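Local coordinates for protein Hpy188I (Helicobacter pylori, PDB 3OQG) that cuts double-stranded DNA at a specific pseudopalindromic site, acting as a restriction endonuclease of the GIY-YIG nuclease family, at residues Leu44-Pro49 with Ile128-Ala133; Lys80-Gly85 with Tyr116-Ser121. All coordinates share one frame; numbering follows the deposited sequence.

Contact 1 (Leu44-Pro49 with Ile128-Ala133); sequences LCELVP and IVQVYA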
loop_
_atom_site.group_PDB
_atom_site.type_symbol
_atom_site.label_atom_id
_atom_site.label_comp_id
_atom_site.label_asym_id
_atom_site.label_seq_id
_atom_site.Cartn_x
_atom_site.Cartn_y
_atom_site.Cartn_z
ATOM N N LEU A 44 -16.511 13.806 -9.057
ATOM C CA LEU A 44 -16.107 14.156 -7.691
ATOM C C LEU A 44 -15.310 15.450 -7.634
ATOM O O LEU A 44 -15.568 16.297 -6.788
ATOM C CB LEU A 44 -15.301 12.999 -7.081
ATOM C CG LEU A 44 -14.760 13.222 -5.665
ATOM C CD1 LEU A 44 -15.873 13.485 -4.657
ATOM C CD2 LEU A 44 -13.866 12.033 -5.244
ATOM N N CYS A 45 -14.335 15.599 -8.529
ATOM C CA CYS A 45 -13.456 16.761 -8.543
ATOM C C CYS A 45 -12.667 16.744 -9.836
ATOM O O CYS A 45 -12.805 15.821 -10.647
ATOM C CB CYS A 45 -12.492 16.737 -7.346
ATOM S SG CYS A 45 -11.349 15.349 -7.258
ATOM N N GLU A 46 -11.858 17.770 -10.028
ATOM C CA GLU A 46 -10.907 17.814 -11.122
ATOM C C GLU A 46 -9.548 18.041 -10.516
ATOM O O GLU A 46 -9.422 18.690 -9.452
ATOM C CB GLU A 46 -11.215 18.950 -12.091
ATOM C CG GLU A 46 -12.357 18.685 -12.986
ATOM C CD GLU A 46 -12.754 19.890 -13.766
ATOM O OE1 GLU A 46 -12.923 20.976 -13.135
ATOM O OE2 GLU A 46 -12.905 19.753 -15.005
ATOM N N LEU A 47 -8.539 17.516 -11.205
ATOM C CA LEU A 47 -7.136 17.756 -10.870
ATOM C C LEU A 47 -6.529 18.706 -11.906
ATOM O O LEU A 47 -6.641 18.478 -13.118
ATOM C CB LEU A 47 -6.337 16.449 -10.860
ATOM C CG LEU A 47 -6.959 15.289 -10.057
ATOM C CD1 LEU A 47 -6.072 14.032 -10.073
ATOM C CD2 LEU A 47 -7.293 15.754 -8.628
ATOM N N VAL A 48 -5.901 19.758 -11.406
ATOM C CA VAL A 48 -5.305 20.777 -12.254
ATOM C C VAL A 48 -3.783 20.734 -12.160
ATOM O O VAL A 48 -3.226 21.003 -11.080
ATOM C CB VAL A 48 -5.774 22.171 -11.826
ATOM C CG1 VAL A 48 -5.215 23.198 -12.788
ATOM C CG2 VAL A 48 -7.306 22.237 -11.739
ATOM N N PRO A 49 -3.092 20.381 -13.267
ATOM C CA PRO A 49 -1.634 20.357 -13.215
ATOM C C PRO A 49 -1.063 21.724 -12.985
ATOM O O PRO A 49 -1.522 22.714 -13.591
ATOM C CB PRO A 49 -1.235 19.863 -14.617
ATOM C CG PRO A 49 -2.396 19.142 -15.071
ATOM C CD PRO A 49 -3.566 19.901 -14.581
ATOM N N ILE A 128 -6.426 19.305 -17.579
ATOM C CA ILE A 128 -7.241 19.125 -16.380
ATOM C C ILE A 128 -7.819 17.701 -16.438
ATOM O O ILE A 128 -8.203 17.204 -17.519
ATOM C CB ILE A 128 -8.316 20.214 -16.269
ATOM C CG1 ILE A 128 -7.646 21.570 -15.954
ATOM C CG2 ILE A 128 -9.280 19.868 -15.201
ATOM C CD1 ILE A 128 -8.547 22.768 -16.164
ATOM N N VAL A 129 -7.798 17.021 -15.295
ATOM C CA VAL A 129 -8.258 15.652 -15.188
ATOM C C VAL A 129 -9.580 15.618 -14.455
ATOM O O VAL A 129 -9.692 16.155 -13.355
ATOM C CB VAL A 129 -7.244 14.798 -14.383
ATOM C CG1 VAL A 129 -7.682 13.376 -14.296
ATOM C CG2 VAL A 129 -5.854 14.931 -14.967
ATOM N N GLN A 130 -10.590 14.992 -15.045
ATOM C CA GLN A 130 -11.832 14.765 -14.347
ATOM C C GLN A 130 -11.707 13.496 -13.509
ATOM O O GLN A 130 -11.225 12.444 -14.010
ATOM C CB GLN A 130 -13.015 14.689 -15.312
ATOM C CG GLN A 130 -13.378 16.023 -15.963
ATOM C CD GLN A 130 -12.355 16.515 -16.975
ATOM O OE1 GLN A 130 -11.979 15.778 -17.879
ATOM N NE2 GLN A 130 -11.877 17.746 -16.810
ATOM N N VAL A 131 -12.192 13.570 -12.269
ATOM C CA VAL A 131 -12.180 12.444 -11.356
ATOM C C VAL A 131 -13.620 12.038 -11.043
ATOM O O VAL A 131 -14.353 12.798 -10.442
ATOM C CB VAL A 131 -11.457 12.728 -10.041
ATOM C CG1 VAL A 131 -11.358 11.439 -9.192
ATOM C CG2 VAL A 131 -10.058 13.313 -10.312
ATOM N N TYR A 132 -13.992 10.855 -11.497
ATOM C CA TYR A 132 -15.292 10.248 -11.176
ATOM C C TYR A 132 -15.106 9.231 -10.073
ATOM O O TYR A 132 -14.069 8.549 -10.011
ATOM C CB TYR A 132 -15.905 9.594 -12.422
ATOM C CG TYR A 132 -16.225 10.528 -13.561
ATOM C CD1 TYR A 132 -17.513 11.050 -13.733
ATOM C CD2 TYR A 132 -15.271 10.864 -14.506
ATOM C CE1 TYR A 132 -17.822 11.901 -14.801
ATOM C CE2 TYR A 132 -15.569 11.746 -15.542
ATOM C CZ TYR A 132 -16.853 12.242 -15.698
ATOM O OH TYR A 132 -17.149 13.068 -16.763
ATOM N N ALA A 133 -16.092 9.129 -9.186
ATOM C CA ALA A 133 -15.933 8.292 -7.993
ATOM C C ALA A 133 -17.159 7.479 -7.670
ATOM O O ALA A 133 -18.294 7.894 -7.947
ATOM C CB ALA A 133 -15.592 9.144 -6.796
#

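Contact 2 (Lys80-Gly85 with Tyr116-Ser121); sequences KIFKIG and YFVLQS. With nucleotides of chain C.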
loop_
_atom_site.group_PDB
_atom_site.type_symbol
_atom_site.label_atom_id
_atom_site.label_comp_id
_atom_site.label_asym_id
_atom_site.label_seq_id
_atom_site.Cartn_x
_atom_site.Cartn_y
_atom_site.Cartn_z
ATOM N N LYS A 80 -10.951 10.276 -22.184
ATOM C CA LYS A 80 -10.281 8.969 -22.168
ATOM C C LYS A 80 -9.992 8.515 -20.731
ATOM O O LYS A 80 -9.576 9.316 -19.909
ATOM C CB LYS A 80 -8.957 9.031 -22.955
ATOM C CG LYS A 80 -9.112 9.216 -24.461
ATOM C CD LYS A 80 -9.835 8.061 -25.095
ATOM C CE LYS A 80 -9.712 8.055 -26.608
ATOM N NZ LYS A 80 -10.524 6.948 -27.225
ATOM N N ILE A 81 -10.226 7.233 -20.448
ATOM C CA ILE A 81 -9.898 6.672 -19.138
ATOM C C ILE A 81 -8.394 6.455 -19.041
ATOM O O ILE A 81 -7.826 5.622 -19.750
ATOM C CB ILE A 81 -10.658 5.362 -18.877
ATOM C CG1 ILE A 81 -12.149 5.666 -18.792
ATOM C CG2 ILE A 81 -10.164 4.685 -17.570
ATOM C CD1 ILE A 81 -13.032 4.436 -18.671
ATOM N N PHE A 82 -7.755 7.216 -18.161
ATOM C CA PHE A 82 -6.315 7.124 -17.951
ATOM C C PHE A 82 -6.010 6.066 -16.890
ATOM O O PHE A 82 -5.076 5.308 -17.033
ATOM C CB PHE A 82 -5.762 8.485 -17.516
ATOM C CG PHE A 82 -4.383 8.427 -16.953
ATOM C CD1 PHE A 82 -3.277 8.351 -17.786
ATOM C CD2 PHE A 82 -4.185 8.416 -15.575
ATOM C CE1 PHE A 82 -1.966 8.269 -17.244
ATOM C CE2 PHE A 82 -2.883 8.369 -15.034
ATOM C CZ PHE A 82 -1.783 8.307 -15.870
ATOM N N LYS A 83 -6.787 6.059 -15.818
ATOM C CA LYS A 83 -6.643 5.051 -14.783
ATOM C C LYS A 83 -7.885 4.849 -13.931
ATOM O O LYS A 83 -8.756 5.699 -13.871
ATOM C CB LYS A 83 -5.383 5.303 -13.930
ATOM C CG LYS A 83 -5.525 6.119 -12.704
ATOM C CD LYS A 83 -4.275 5.947 -11.777
ATOM C CE LYS A 83 -4.300 4.730 -10.834
ATOM N NZ LYS A 83 -3.114 4.707 -9.890
ATOM N N ILE A 84 -7.924 3.682 -13.287
ATOM C CA ILE A 84 -8.902 3.329 -12.277
ATOM C C ILE A 84 -8.083 2.971 -11.056
ATOM O O ILE A 84 -7.110 2.231 -11.167
ATOM C CB ILE A 84 -9.790 2.147 -12.686
ATOM C CG1 ILE A 84 -10.555 2.467 -13.980
ATOM C CG2 ILE A 84 -10.752 1.774 -11.539
ATOM C CD1 ILE A 84 -11.126 1.246 -14.685
ATOM N N GLY A 85 -8.437 3.551 -9.910
ATOM C CA GLY A 85 -7.759 3.274 -8.647
ATOM C C GLY A 85 -8.701 3.260 -7.468
ATOM O O GLY A 85 -9.906 3.411 -7.622
ATOM N N TYR A 116 5.056 8.459 -9.075
ATOM C CA TYR A 116 5.974 9.081 -10.044
ATOM C C TYR A 116 5.433 9.041 -11.475
ATOM O O TYR A 116 5.357 10.068 -12.148
ATOM C CB TYR A 116 7.322 8.396 -9.972
ATOM C CG TYR A 116 8.268 8.784 -11.065
ATOM C CD1 TYR A 116 8.886 10.025 -11.087
ATOM C CD2 TYR A 116 8.534 7.898 -12.109
ATOM C CE1 TYR A 116 9.776 10.369 -12.137
ATOM C CE2 TYR A 116 9.419 8.227 -13.135
ATOM C CZ TYR A 116 10.017 9.455 -13.159
ATOM O OH TYR A 116 10.902 9.735 -14.205
ATOM N N PHE A 117 5.060 7.858 -11.939
ATOM C CA PHE A 117 4.519 7.711 -13.287
ATOM C C PHE A 117 3.255 8.579 -13.476
ATOM O O PHE A 117 3.113 9.273 -14.482
ATOM C CB PHE A 117 4.238 6.240 -13.605
ATOM C CG PHE A 117 3.334 6.061 -14.803
ATOM C CD1 PHE A 117 3.820 6.256 -16.083
ATOM C CD2 PHE A 117 1.978 5.811 -14.632
ATOM C CE1 PHE A 117 2.973 6.166 -17.187
ATOM C CE2 PHE A 117 1.128 5.725 -15.732
ATOM C CZ PHE A 117 1.628 5.903 -17.010
ATOM N N VAL A 118 2.330 8.528 -12.528
ATOM C CA VAL A 118 1.089 9.291 -12.662
ATOM C C VAL A 118 1.312 10.804 -12.575
ATOM O O VAL A 118 0.851 11.542 -13.449
ATOM C CB VAL A 118 -0.002 8.805 -11.677
ATOM C CG1 VAL A 118 -1.250 9.713 -11.783
ATOM C CG2 VAL A 118 -0.366 7.357 -11.947
ATOM N N LEU A 119 2.031 11.291 -11.565
ATOM C CA LEU A 119 2.205 12.736 -11.443
ATOM C C LEU A 119 2.933 13.275 -12.693
ATOM O O LEU A 119 2.514 14.276 -13.282
ATOM C CB LEU A 119 2.996 13.074 -10.199
ATOM C CG LEU A 119 3.286 14.570 -10.037
ATOM C CD1 LEU A 119 1.986 15.303 -9.812
ATOM C CD2 LEU A 119 4.264 14.841 -8.884
ATOM N N GLN A 120 4.012 12.610 -13.092
ATOM C CA GLN A 120 4.838 13.124 -14.190
ATOM C C GLN A 120 4.062 13.067 -15.502
ATOM O O GLN A 120 4.163 13.989 -16.320
ATOM C CB GLN A 120 6.171 12.404 -14.311
ATOM C CG GLN A 120 7.088 12.575 -13.101
ATOM C CD GLN A 120 7.324 14.022 -12.746
ATOM O OE1 GLN A 120 7.553 14.875 -13.630
ATOM N NE2 GLN A 120 7.294 14.319 -11.451
ATOM N N SER A 121 3.278 12.008 -15.686
ATOM C CA SER A 121 2.455 11.882 -16.904
ATOM C C SER A 121 1.387 12.963 -16.955
ATOM O O SER A 121 1.199 13.607 -17.986
ATOM C CB SER A 121 1.806 10.497 -17.003
ATOM O OG SER A 121 2.791 9.497 -17.255
ATOM P P DG C 6 -3.646 2.800 -6.643
ATOM O OP1 DG C 6 -5.075 2.665 -6.993
ATOM O OP2 DG C 6 -2.796 3.791 -7.352
ATOM O "O5'" DG C 6 -3.537 3.044 -5.074
ATOM C "C5'" DG C 6 -3.743 1.952 -4.183
ATOM C "C4'" DG C 6 -3.166 2.256 -2.823
ATOM O "O4'" DG C 6 -1.725 2.397 -2.890
ATOM C "C3'" DG C 6 -3.689 3.544 -2.184
ATOM O "O3'" DG C 6 -4.102 3.262 -0.849
ATOM C "C2'" DG C 6 -2.481 4.462 -2.180
ATOM C "C1'" DG C 6 -1.373 3.447 -2.013
ATOM N N9 DG C 6 -0.035 3.925 -2.350
ATOM C C8 DG C 6 0.427 4.388 -3.561
ATOM N N7 DG C 6 1.665 4.807 -3.509
ATOM C C5 DG C 6 2.049 4.588 -2.190
ATOM C C6 DG C 6 3.277 4.860 -1.526
ATOM O O6 DG C 6 4.309 5.378 -1.984
ATOM N N1 DG C 6 3.225 4.477 -0.183
ATOM C C2 DG C 6 2.133 3.921 0.436
ATOM N N2 DG C 6 2.261 3.634 1.744
ATOM N N3 DG C 6 0.991 3.666 -0.170
ATOM C C4 DG C 6 1.018 4.028 -1.469
#

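Contact 1 (Leu44-Pro49 with Ile128-Ala133)
Val131 O is held by two backbone N-H groups from consecutive residues. Leu44 N gives Val131 O a nearly straight bond of 2.8 Å, close to the C=O axis, and Cys45 N adds a weak one at 3.4 Å. Two residues facing one is the classic beta bulge, here in the antiparallel pairing of strands 42-50 and 129-134. Beyond the bulge regular pairing takes over: Cys45 O receives Val131 N, and Leu47 and Val129 exchange a reciprocal pair of bonds.

The sheet's two faces differ. On the one bearing Cys45, Leu47, Val129 and Val131, the side chains are buried and interlock. Val131 CG2, anti to its carbonyl carbon, lies 3.7 Å from Leu47 CG, the two crossing obliquely, while Cys45 SG rests 3.8 Å from Val131 CB. Phe75 of strand 71-77, in the same sheet, adds to this apolar face, and helix 91-98 covers it through Ile91 and Val95, so compact branched and thiol groups fit well. Beside the bulge, Leu44 CG stands anti to its backbone N, and Leu44 CD2 meets the small methyl of Ala133 at 3.7 Å.

Across the non-hydrogen-bonded pair, Glu46 and Gln130 run side by side on the other, more open face. The glutamate is extended beyond CG, whereas the glutamine bends at CB-CG (chi2 70°), bringing Gln130 NE2 to 2.9 Å from Glu46 OE2. Glu46 OE2 accepts on its anti lone pair, 8° out of the Gln130 amide plane, while the carboxylate plane is turned 57° from that amide. Ile128 CG2, in the loop just before the strand, touches OE2, and Asn59 of the neighbouring strand binds OE1. With a neutral amide donor at each oxygen, the carboxylate is probably ionised, its charge kept to the open face while the buried face stays apolar.

Contact 2 (Lys80-Gly85 with Tyr116-Ser121)
Strand 80-87 carries Lys83-Ile84-Gly85, which by sequence probably occupies the YIG place of the GIY-YIG nuclease fold, with helix 113-125 packed beside it. Phe82 and Lys83 both face Phe75 in a classic beta bulge, and both send their CB toward the helix.

From the backbone of Lys83, Lys83 CB lies 3.7 Å from Phe82 CD2, and Lys83 CG stays near the same ring carbon. The Lys83 chain crosses Val118 at about a right angle, with Lys83 CD 4.2 Å from Val118 CG2. A bend at chi3 (-84°) swings CE toward the DNA, and Lys83 NZ ends 2.7 Å from OP2 of DG6 of chain C, to which it donates a hydrogen bond. Tyr98 OH is a second partner of NZ. A long, flexible cationic chain thus lets apolar methylenes line the core while the ammonium meets a phosphate, whose charge should favour the protonated amine. Gly85, lacking a side chain, lets its CA approach OP1 of the same nucleotide to 3.2 Å.

Phe82 CG stands anti to the backbone N (chi1 166°), which aims the ring at the helix. Val118 CG1 touches Phe82 CE2 at the ring edge, and Phe82 CZ meets Phe117 CE2 tip to tip at 3.9 Å. Gly176 of the second subunit packs on Lys83 and Phe117. Phe117 O accepts both Ser121 N and Ser121 OG, the hydroxyl 2.8 Å away and above the carbonyl plane.

Overall arrangement
Both contacts reach the same antiparallel sheet. Contact 1 joins two inner strands edge to edge, mostly through backbone hydrogen bonds, and is partly open on the face of Glu46 and Gln130. Contact 2 is buried and joins an outermost strand of this chain to a helix through side chains alone, with apolar groups grading into a cationic tip at the DNA. Helix 113-125 runs on into strand 129-134, so the chain passes from one contact directly to the other. Phe75 of strand 71-77 lies between them, touching Leu47, Val129 and Val131 in contact 1 and Lys83 in contact 2. Only contact 2 touches DNA and the second subunit.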